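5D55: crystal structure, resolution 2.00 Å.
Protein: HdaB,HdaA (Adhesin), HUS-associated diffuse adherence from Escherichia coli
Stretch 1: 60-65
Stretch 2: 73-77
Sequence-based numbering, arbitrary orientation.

Stretch 1, residues 60-65: GKYIVQ
Stretch 2, residues 73-77: NLRIR

Neighbouring antiparallel strands sort their side chains by alternation, and this pair in the HdaB,HdaA adhesin is a compact example. Residues 62-65 and 73-77 run at 146° between N-to-C directions, their axes approaching to 4.6 Å. Extended backbones (I63 -122/129, V64 -117/130, L74 -133/132, R75 -99/125) set I63 opposite R75, V64 opposite L74 and Q65 opposite N73, with CA-CA separations of 4.6, 5.2 and 4.5 Å. The wider spacing belongs to the hydrogen-bonded pair: V64 N donates to L74 O at 2.9 Å, nearly straight at 171°, and L74 N returns to V64 O at 2.8 Å. Further along, I76 N reaches Y62 O at 3.0 Å, while a water bridges the pair, donating to I76 O at 2.6 Å and accepting from Y62 N at 2.7 Å. The carbonyls also receive CA-H contacts, as from R75 CA to Y62 O at 3.2 Å.

One face carries Y62, V64, L74 and I76. V64 (t) places CG2 3.7 Å from CD1 of I76, whose p,t conformation extends CD1 to this diagonal contact. Y62 (m, chi2 -72°) lays CB 4.1 Å from I76 CG1, but its ring leads away, leaving I76 O near the ring edge. L74 is t,p and, like V64 and I76, buried.

The other face, with I63, Q65, N73 and R75, is more polar. I63 (m) sets CG1 3.9 Å from CG of R75 and CG2 3.9 Å from CB of N73. R75 turns at chi1 -80° and chi2 82°, then extends through chi3 177°; its aliphatic base packs against I63 while NE is hydrogen-bonded elsewhere in the structure. N73 (m, chi2 120°) brings its amide nearer the partner strand, and Q65 (t,t, chi3 -78°) meets it: N73 ND2 donates a weak hydrogen bond to Q65 OE1 at 3.3 Å.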

# COMPACT_ATOMS: atom_id res chain seq x y z
N GLY B 60 -6.89 26.19 -1.67
CA GLY B 60 -6.89 26.70 -3.02
C GLY B 60 -5.95 25.93 -3.93
O GLY B 60 -5.57 24.79 -3.62
N LYS B 61 -5.57 26.54 -5.04
CA LYS B 61 -4.67 25.90 -6.00
C LYS B 61 -3.25 25.69 -5.48
O LYS B 61 -2.75 26.47 -4.68
CB LYS B 61 -4.64 26.72 -7.29
CG LYS B 61 -5.99 27.29 -7.70
CD LYS B 61 -5.87 28.17 -8.93
N TYR B 62 -2.61 24.62 -5.95
CA TYR B 62 -1.25 24.30 -5.54
C TYR B 62 -0.35 25.45 -5.90
O TYR B 62 -0.36 25.93 -7.03
CB TYR B 62 -0.74 23.00 -6.18
CG TYR B 62 -1.41 21.79 -5.60
CD1 TYR B 62 -1.10 21.36 -4.31
CD2 TYR B 62 -2.34 21.07 -6.34
CE1 TYR B 62 -1.70 20.24 -3.76
CE2 TYR B 62 -2.96 19.93 -5.78
CZ TYR B 62 -2.63 19.53 -4.50
OH TYR B 62 -3.22 18.42 -3.93
N ILE B 63 0.43 25.89 -4.93
CA ILE B 63 1.30 27.02 -5.12
C ILE B 63 2.73 26.63 -4.85
O ILE B 63 3.05 26.03 -3.82
CB ILE B 63 0.87 28.23 -4.26
CG1 ILE B 63 -0.53 28.66 -4.65
CG2 ILE B 63 1.81 29.40 -4.47
N VAL B 64 3.58 26.95 -5.82
CA VAL B 64 5.00 26.68 -5.72
C VAL B 64 5.73 28.02 -5.75
O VAL B 64 5.46 28.86 -6.59
CB VAL B 64 5.46 25.73 -6.87
CG1 VAL B 64 6.97 25.70 -7.00
CG2 VAL B 64 4.91 24.32 -6.63
N GLN B 65 6.62 28.20 -4.80
CA GLN B 65 7.42 29.41 -4.71
C GLN B 65 8.81 29.11 -5.23
O GLN B 65 9.40 28.09 -4.88
CB GLN B 65 7.47 29.88 -3.26
CG GLN B 65 8.22 31.16 -3.04
CD GLN B 65 7.86 31.83 -1.74
OE1 GLN B 65 6.82 32.47 -1.62
NE2 GLN B 65 8.73 31.70 -0.75
N ASN B 73 5.54 33.29 -7.03
CA ASN B 73 4.62 32.16 -6.98
C ASN B 73 4.15 31.67 -8.35
O ASN B 73 3.97 32.46 -9.28
CB ASN B 73 3.41 32.50 -6.10
CG ASN B 73 3.81 32.96 -4.70
OD1 ASN B 73 3.50 34.08 -4.29
ND2 ASN B 73 4.51 32.11 -3.98
N LEU B 74 3.97 30.36 -8.45
CA LEU B 74 3.41 29.73 -9.64
C LEU B 74 2.33 28.75 -9.21
O LEU B 74 2.55 27.95 -8.31
CB LEU B 74 4.50 28.99 -10.41
CG LEU B 74 4.08 27.96 -11.47
CD1 LEU B 74 3.40 28.62 -12.68
CD2 LEU B 74 5.28 27.14 -11.90
N ARG B 75 1.17 28.82 -9.85
CA ARG B 75 0.06 27.94 -9.51
C ARG B 75 0.03 26.79 -10.50
O ARG B 75 -0.01 27.02 -11.72
CB ARG B 75 -1.28 28.69 -9.51
CG ARG B 75 -1.60 29.53 -8.27
CD ARG B 75 -0.91 30.90 -8.30
NE ARG B 75 -1.26 31.75 -7.15
CZ ARG B 75 -0.66 32.90 -6.84
NH1 ARG B 75 0.33 33.38 -7.59
NH2 ARG B 75 -1.05 33.59 -5.78
N ILE B 76 0.06 25.56 -9.99
CA ILE B 76 0.11 24.36 -10.84
C ILE B 76 -0.96 23.35 -10.50
O ILE B 76 -1.50 23.38 -9.40
CB ILE B 76 1.49 23.66 -10.78
CG1 ILE B 76 1.89 23.35 -9.33
CG2 ILE B 76 2.52 24.49 -11.53
CD1 ILE B 76 3.05 22.39 -9.20
N ARG B 77 -1.27 22.47 -11.45
CA ARG B 77 -2.19 21.34 -11.24
C ARG B 77 -1.65 20.13 -11.99
O ARG B 77 -0.80 20.29 -12.87
CB ARG B 77 -3.60 21.68 -11.76
CG ARG B 77 -3.68 21.90 -13.27
CD ARG B 77 -5.12 21.79 -13.76
NE ARG B 77 -5.24 21.95 -15.21
CZ ARG B 77 -5.52 23.10 -15.82
NH1 ARG B 77 -5.71 24.21 -15.12
NH2 ARG B 77 -5.61 23.14 -17.14
O HOH W 1 -3.77 23.72 -8.24